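Local coordinates for protein esterase (uncultured bacterium pCosCE1, PDB 7ATL) that hydrolyses carboxylic esters as a family VIII carboxylesterase and also shows promiscuous acyltransferase activity, transferring acyl groups to acceptors other than water, at residues 64-69 and 272-277; 280-285 and 354-359. One frame throughout, in Å; residues are numbered along the deposited sequence.

Contact 1: residues 64-69 and 272-277; sequences SSVSKP and DDVLQL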
ATOM      1  N   SER A  64      -1.371  -0.331  -6.112  1.00 36.92           N
ATOM      2  CA  SER A  64      -1.283  -1.670  -5.442  1.00 35.36           C
ATOM      3  C   SER A  64      -1.385  -1.481  -3.916  1.00 30.97           C
ATOM      4  O   SER A  64      -2.383  -0.874  -3.488  1.00 28.91           O
ATOM      5  CB  SER A  64      -0.067  -2.484  -5.890  1.00 35.74           C
ATOM      6  OG  SER A  64       1.144  -1.733  -5.825  1.00 38.55           O
ATOM      7  N   SER A  65      -0.398  -1.892  -3.116  1.00 28.98           N
ATOM      8  CA  SER A  65      -0.525  -1.876  -1.632  1.00 29.92           C
ATOM      9  C   SER A  65      -0.514  -0.458  -1.052  1.00 27.34           C
ATOM     10  O   SER A  65      -0.796  -0.321   0.136  1.00 25.78           O
ATOM     11  CB  SER A  65       0.504  -2.708  -0.982  1.00 31.59           C
ATOM     12  OG  SER A  65       0.248  -4.081  -1.226  1.00 33.36           O
ATOM     13  N   VAL A  66      -0.281   0.579  -1.844  1.00 25.78           N
ATOM     14  CA  VAL A  66      -0.482   1.960  -1.330  1.00 25.09           C
ATOM     15  C   VAL A  66      -1.978   2.170  -1.082  1.00 23.31           C
ATOM     16  O   VAL A  66      -2.309   3.129  -0.379  1.00 25.25           O
ATOM     17  CB  VAL A  66       0.151   3.037  -2.228  1.00 24.16           C
ATOM     18  CG1 VAL A  66      -0.115   4.441  -1.701  1.00 23.72           C
ATOM     19  CG2 VAL A  66       1.639   2.788  -2.362  1.00 23.74           C
ATOM     20  N   SER A  67      -2.824   1.252  -1.535  1.00 24.46           N
ATOM     21  CA  SER A  67      -4.277   1.186  -1.200  1.00 26.49           C
ATOM     22  C   SER A  67      -4.492   0.964   0.313  1.00 25.77           C
ATOM     23  O   SER A  67      -5.502   1.450   0.864  1.00 25.79           O
ATOM     24  CB  SER A  67      -4.990   0.093  -2.014  1.00 28.10           C
ATOM     25  OG  SER A  67      -4.754   0.194  -3.423  1.00 27.90           O
ATOM     26  N   LYS A  68      -3.605   0.230   0.974  1.00 24.33           N
ATOM     27  CA  LYS A  68      -3.791  -0.228   2.381  1.00 25.44           C
ATOM     28  C   LYS A  68      -3.882   0.936   3.373  1.00 25.38           C
ATOM     29  O   LYS A  68      -4.797   0.973   4.203  1.00 24.92           O
ATOM     30  CB  LYS A  68      -2.674  -1.218   2.724  1.00 25.61           C
ATOM     31  CG  LYS A  68      -2.835  -2.522   1.966  1.00 25.57           C
ATOM     32  CD  LYS A  68      -1.796  -3.540   2.264  1.00 26.58           C
ATOM     33  CE  LYS A  68      -2.240  -4.917   1.789  1.00 27.80           C
ATOM     34  NZ  LYS A  68      -1.999  -5.111   0.337  1.00 26.81           N
ATOM     35  N   PRO A  69      -2.919   1.888   3.411  1.00 25.42           N
ATOM     36  CA  PRO A  69      -2.990   2.980   4.381  1.00 26.37           C
ATOM     37  C   PRO A  69      -4.240   3.849   4.176  1.00 26.43           C
ATOM     38  O   PRO A  69      -4.796   4.283   5.167  1.00 26.82           O
ATOM     39  CB  PRO A  69      -1.681   3.749   4.214  1.00 24.06           C
ATOM     40  CG  PRO A  69      -1.158   3.300   2.889  1.00 25.14           C
ATOM     41  CD  PRO A  69      -1.661   1.895   2.667  1.00 24.23           C
ATOM     42  N   ASP A 272       0.384  13.613  -4.795  1.00 30.65           N
ATOM     43  CA  ASP A 272      -0.055  14.683  -3.855  1.00 29.98           C
ATOM     44  C   ASP A 272      -1.175  14.175  -2.956  1.00 28.76           C
ATOM     45  O   ASP A 272      -1.232  14.643  -1.797  1.00 32.56           O
ATOM     46  CB  ASP A 272      -0.505  15.963  -4.562  1.00 30.74           C
ATOM     47  CG  ASP A 272       0.705  16.753  -5.011  1.00 33.25           C
ATOM     48  OD1 ASP A 272       1.287  17.398  -4.158  1.00 33.02           O
ATOM     49  OD2 ASP A 272       1.120  16.617  -6.185  1.00 38.96           O
ATOM     50  N   ASP A 273      -2.053  13.307  -3.465  1.00 28.03           N
ATOM     51  CA  ASP A 273      -3.135  12.713  -2.640  1.00 27.74           C
ATOM     52  C   ASP A 273      -2.447  11.804  -1.616  1.00 25.88           C
ATOM     53  O   ASP A 273      -2.779  11.891  -0.456  1.00 26.09           O
ATOM     54  CB  ASP A 273      -4.232  12.041  -3.476  1.00 31.59           C
ATOM     55  CG  ASP A 273      -5.258  12.962  -4.147  1.00 31.84           C
ATOM     56  OD1 ASP A 273      -5.367  14.155  -3.780  1.00 31.77           O
ATOM     57  OD2 ASP A 273      -5.961  12.468  -5.038  1.00 34.16           O
ATOM     58  N   VAL A 274      -1.423  11.056  -2.001  1.00 26.26           N
ATOM     59  CA  VAL A 274      -0.710  10.139  -1.063  1.00 25.81           C
ATOM     60  C   VAL A 274       0.001  10.969   0.014  1.00 27.48           C
ATOM     61  O   VAL A 274       0.049  10.519   1.174  1.00 26.94           O
ATOM     62  CB  VAL A 274       0.262   9.220  -1.827  1.00 25.19           C
ATOM     63  CG1 VAL A 274       1.126   8.366  -0.903  1.00 24.77           C
ATOM     64  CG2 VAL A 274      -0.487   8.347  -2.824  1.00 25.21           C
ATOM     65  N   LEU A 275       0.538  12.133  -0.344  1.00 28.83           N
ATOM     66  CA  LEU A 275       1.284  12.983   0.611  1.00 29.75           C
ATOM     67  C   LEU A 275       0.310  13.526   1.656  1.00 29.80           C
ATOM     68  O   LEU A 275       0.709  13.597   2.830  1.00 27.60           O
ATOM     69  CB  LEU A 275       1.989  14.123  -0.123  1.00 33.37           C
ATOM     70  CG  LEU A 275       2.777  15.058   0.795  1.00 35.29           C
ATOM     71  CD1 LEU A 275       3.749  14.281   1.670  1.00 35.64           C
ATOM     72  CD2 LEU A 275       3.531  16.093  -0.009  1.00 37.01           C
ATOM     73  N   GLN A 276      -0.909  13.901   1.237  1.00 31.72           N
ATOM     74  CA  GLN A 276      -2.011  14.327   2.143  1.00 31.75           C
ATOM     75  C   GLN A 276      -2.247  13.192   3.133  1.00 31.90           C
ATOM     76  O   GLN A 276      -2.306  13.459   4.344  1.00 33.46           O
ATOM     77  CB  GLN A 276      -3.323  14.589   1.394  1.00 38.09           C
ATOM     78  CG  GLN A 276      -3.444  15.972   0.764  1.00 42.04           C
ATOM     79  CD  GLN A 276      -3.107  17.019   1.799  1.00 47.03           C
ATOM     80  OE1 GLN A 276      -3.755  17.133   2.852  1.00 44.60           O
ATOM     81  NE2 GLN A 276      -2.035  17.748   1.533  1.00 45.39           N
ATOM     82  N   LEU A 277      -2.373  11.966   2.623  1.00 28.00           N
ATOM     83  CA  LEU A 277      -2.612  10.766   3.461  1.00 27.64           C
ATOM     84  C   LEU A 277      -1.470  10.597   4.486  1.00 28.17           C
ATOM     85  O   LEU A 277      -1.751  10.353   5.673  1.00 27.73           O
ATOM     86  CB  LEU A 277      -2.723   9.547   2.544  1.00 26.72           C
ATOM     87  CG  LEU A 277      -2.587   8.203   3.250  1.00 26.42           C
ATOM     88  CD1 LEU A 277      -3.742   8.031   4.237  1.00 27.37           C
ATOM     89  CD2 LEU A 277      -2.533   7.054   2.247  1.00 26.17           C
TER
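At what looks like the SxxK motif of the beta-lactamase fold, segment 64-69, leading into helix 67-80, rests against helix 271-283 through V66 and P69, which meet V274 and L277. The side chains that meet are all apolar and buried, with no hydrogen bond across the contact. CG1 of V66 sits against both methyls of V274, 4.1 Å from CG2 and barely farther from CG1, the two side chains crossing at about a right angle. In V66 that methyl is the branch lying anti to the backbone N (chi1 178°). One turn on, the CD2 methyl of L277 sits against the proline ring of P69, 3.9 Å from CB and nearly as close to CG, while the CD1 branch faces the backbone O of P69. Both pairs touch at van der Waals distance and bury a modest 156 Å². W347 of strand 345-350 packs on V66 and P69, and Y70 of helix 67-80 on V274 and L277, so the two pairs belong to a larger core.

K68 points away from this seam, and S65 does not reach it. S65 OG bonds to Y171 OH and to a pentaethylene glycol probably left from crystallisation; K68 NZ bonds to Y123 OH and the carbonyl of G264. The turn is tied down by S64 O, just before S65, which takes two donors from S67: the backbone N at 2.9 Å and OG at 2.6 Å, the hydroxyl arriving close to the C=O axis at 160°. S67 OG also bonds to M267 N. A serine and a lysine one turn apart at a helix start, with a tyrosine hydroxyl on the lysine, are the hallmark of the active site of family VIII esterases and class C beta-lactamases, consistent with S65 being the nucleophile.

Contact 2: residues 280-285 and 354-359; sequences TLRTGK and AISVVA
R282 lays its guanidinium over the backbone of A354, where the last turn of helix 271-283 meets the start of strand 355-361 in the antiparallel sheet of the beta-lactamase fold. A354 O stands 3.7 Å above the guanidinium plane, over its centre, and the CG2 methyl of T283 lies 3.2 Å above the opposite face, so the flat group is sandwiched. NH1 reaches the A354 side chain, 3.5 Å from CB. The arginine extends anti to its backbone nitrogen at chi1 (179°), then bends at chi3 (73°), which turns the group over A354.

No hydrogen bond joins the two segments directly. E279, one turn back on the helix, links them instead: its OE2 forms a salt bridge with R282 NE and accepts a bond from S356 OG, which lies at the guanidinium edge near its plane. A354 and I355 both face D350 in a G1 beta bulge at the head of the strand. The helix ends at T283; G284, with positive phi, is the first residue to leave helical geometry, and T283 OG1 donates to G284 O at 2.6 Å, in the carbonyl plane on a lone pair.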
ATOM      1  N   THR A 280      -1.334  13.319   7.233  1.00 25.40           N
ATOM      2  CA  THR A 280      -2.477  12.999   8.129  1.00 26.64           C
ATOM      3  C   THR A 280      -2.106  11.885   9.123  1.00 29.19           C
ATOM      4  O   THR A 280      -2.398  12.023  10.324  1.00 29.64           O
ATOM      5  CB  THR A 280      -3.701  12.612   7.300  1.00 27.09           C
ATOM      6  OG1 THR A 280      -3.967  13.688   6.399  1.00 25.88           O
ATOM      7  CG2 THR A 280      -4.916  12.341   8.158  1.00 28.71           C
ATOM      8  N   LEU A 281      -1.476  10.821   8.643  1.00 29.24           N
ATOM      9  CA  LEU A 281      -1.016   9.699   9.487  1.00 29.94           C
ATOM     10  C   LEU A 281       0.079  10.191  10.430  1.00 30.08           C
ATOM     11  O   LEU A 281       0.148   9.664  11.534  1.00 36.05           O
ATOM     12  CB  LEU A 281      -0.517   8.557   8.589  1.00 30.20           C
ATOM     13  CG  LEU A 281      -1.583   7.867   7.730  1.00 28.77           C
ATOM     14  CD1 LEU A 281      -1.058   6.551   7.193  1.00 28.92           C
ATOM     15  CD2 LEU A 281      -2.887   7.626   8.493  1.00 27.86           C
ATOM     16  N   ARG A 282       0.910  11.142  10.019  1.00 28.74           N
ATOM     17  CA  ARG A 282       2.072  11.577  10.838  1.00 30.52           C
ATOM     18  C   ARG A 282       1.618  12.375  12.079  1.00 31.15           C
ATOM     19  O   ARG A 282       2.273  12.217  13.123  1.00 34.86           O
ATOM     20  CB  ARG A 282       3.047  12.413  10.001  1.00 31.34           C
ATOM     21  CG  ARG A 282       4.246  12.914  10.791  1.00 31.67           C
ATOM     22  CD  ARG A 282       5.271  13.632   9.931  1.00 33.09           C
ATOM     23  NE  ARG A 282       4.786  14.944   9.530  1.00 33.53           N
ATOM     24  CZ  ARG A 282       4.788  16.038  10.283  1.00 31.20           C
ATOM     25  NH1 ARG A 282       5.259  16.019  11.526  1.00 29.42           N
ATOM     26  NH2 ARG A 282       4.290  17.153   9.770  1.00 31.91           N
ATOM     27  N   THR A 283       0.588  13.232  11.983  1.00 28.60           N
ATOM     28  CA  THR A 283       0.245  14.254  13.018  1.00 28.68           C
ATOM     29  C   THR A 283      -1.241  14.230  13.421  1.00 29.28           C
ATOM     30  O   THR A 283      -1.563  14.824  14.454  1.00 31.99           O
ATOM     31  CB  THR A 283       0.568  15.673  12.524  1.00 27.88           C
ATOM     32  OG1 THR A 283      -0.376  15.964  11.491  1.00 28.03           O
ATOM     33  CG2 THR A 283       1.982  15.846  12.008  1.00 26.48           C
ATOM     34  N   GLY A 284      -2.117  13.603  12.639  1.00 30.12           N
ATOM     35  CA  GLY A 284      -3.570  13.863  12.678  1.00 31.51           C
ATOM     36  C   GLY A 284      -3.912  15.151  11.957  1.00 32.33           C
ATOM     37  O   GLY A 284      -2.977  15.795  11.463  1.00 30.13           O
ATOM     38  N   LYS A 285      -5.202  15.477  11.845  1.00 38.12           N
ATOM     39  CA  LYS A 285      -5.705  16.831  11.468  1.00 43.88           C
ATOM     40  C   LYS A 285      -6.981  17.113  12.262  1.00 45.57           C
ATOM     41  O   LYS A 285      -7.736  16.159  12.503  1.00 39.70           O
ATOM     42  CB  LYS A 285      -6.054  16.982   9.983  1.00 48.13           C
ATOM     43  CG  LYS A 285      -5.057  16.396   8.994  1.00 56.90           C
ATOM     44  CD  LYS A 285      -4.639  17.290   7.821  1.00 59.14           C
ATOM     45  CE  LYS A 285      -3.126  17.434   7.743  1.00 58.27           C
ATOM     46  NZ  LYS A 285      -2.587  16.960   6.449  1.00 56.81           N
ATOM     47  N   ALA A 354       9.930  15.161  11.495  1.00 29.17           N
ATOM     48  CA  ALA A 354       8.687  15.756  10.943  1.00 32.02           C
ATOM     49  C   ALA A 354       8.646  15.714   9.409  1.00 32.99           C
ATOM     50  O   ALA A 354       8.093  16.669   8.808  1.00 37.69           O
ATOM     51  CB  ALA A 354       8.543  17.164  11.455  1.00 31.86           C
ATOM     52  N   ILE A 355       9.169  14.664   8.776  1.00 33.16           N
ATOM     53  CA  ILE A 355       9.231  14.605   7.284  1.00 38.45           C
ATOM     54  C   ILE A 355       8.341  13.472   6.750  1.00 35.21           C
ATOM     55  O   ILE A 355       8.200  12.445   7.419  1.00 37.28           O
ATOM     56  CB  ILE A 355      10.678  14.496   6.749  1.00 44.40           C
ATOM     57  CG1 ILE A 355      11.333  13.175   7.126  1.00 45.17           C
ATOM     58  CG2 ILE A 355      11.553  15.679   7.161  1.00 44.38           C
ATOM     59  CD1 ILE A 355      12.155  12.633   6.008  1.00 50.96           C
ATOM     60  N   SER A 356       7.730  13.692   5.588  1.00 32.89           N
ATOM     61  CA  SER A 356       6.988  12.683   4.798  1.00 30.42           C
ATOM     62  C   SER A 356       7.642  12.607   3.409  1.00 31.72           C
ATOM     63  O   SER A 356       8.063  13.649   2.845  1.00 32.39           O
ATOM     64  CB  SER A 356       5.511  12.991   4.723  1.00 29.81           C
ATOM     65  OG  SER A 356       4.926  13.189   6.007  1.00 29.84           O
ATOM     66  N   VAL A 357       7.769  11.394   2.893  1.00 31.12           N
ATOM     67  CA  VAL A 357       8.370  11.097   1.564  1.00 29.40           C
ATOM     68  C   VAL A 357       7.381  10.228   0.799  1.00 27.91           C
ATOM     69  O   VAL A 357       6.909   9.260   1.353  1.00 32.73           O
ATOM     70  CB  VAL A 357       9.732  10.410   1.729  1.00 28.47           C
ATOM     71  CG1 VAL A 357      10.303   9.899   0.414  1.00 27.63           C
ATOM     72  CG2 VAL A 357      10.703  11.352   2.417  1.00 30.11           C
ATOM     73  N   VAL A 358       7.067  10.604  -0.426  1.00 28.52           N
ATOM     74  CA  VAL A 358       6.262   9.786  -1.377  1.00 28.52           C
ATOM     75  C   VAL A 358       7.101   9.592  -2.644  1.00 27.21           C
ATOM     76  O   VAL A 358       7.551  10.593  -3.235  1.00 28.76           O
ATOM     77  CB  VAL A 358       4.910  10.450  -1.687  1.00 27.16           C
ATOM     78  CG1 VAL A 358       4.233   9.765  -2.862  1.00 27.56           C
ATOM     79  CG2 VAL A 358       3.999  10.464  -0.477  1.00 26.86           C
ATOM     80  N   ALA A 359       7.313   8.350  -3.043  1.00 26.10           N
ATOM     81  CA  ALA A 359       8.134   7.990  -4.215  1.00 25.73           C
ATOM     82  C   ALA A 359       7.348   7.008  -5.082  1.00 26.28           C
ATOM     83  O   ALA A 359       7.489   5.786  -4.881  1.00 24.81           O
ATOM     84  CB  ALA A 359       9.424   7.405  -3.724  1.00 25.71           C
TER

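Helix 271-283 serves both contacts: contact 1 uses its first half and contact 2 its last turn, with centres about 11 Å apart. Both segments of contact 1 overlap none of contact 2, and 272-277 comes just before 280-285 in the sequence. The two meet directly, V274 CG1 lying 3.6 Å from V358 CG2 and L275 CD1 lying 3.8 Å from S356 CB, so the helix packs along strand 355-361 of the seven-stranded sheet, while V274, which touches V358 of the strand, also faces V66 in 64-69. The centre of contact 1 lies about 7 Å from that of the chain, the centre of contact 2 about 15 Å. Together they make a continuous run of packing from the sheet through the helix to the segment that holds the probable catalytic serine and lysine.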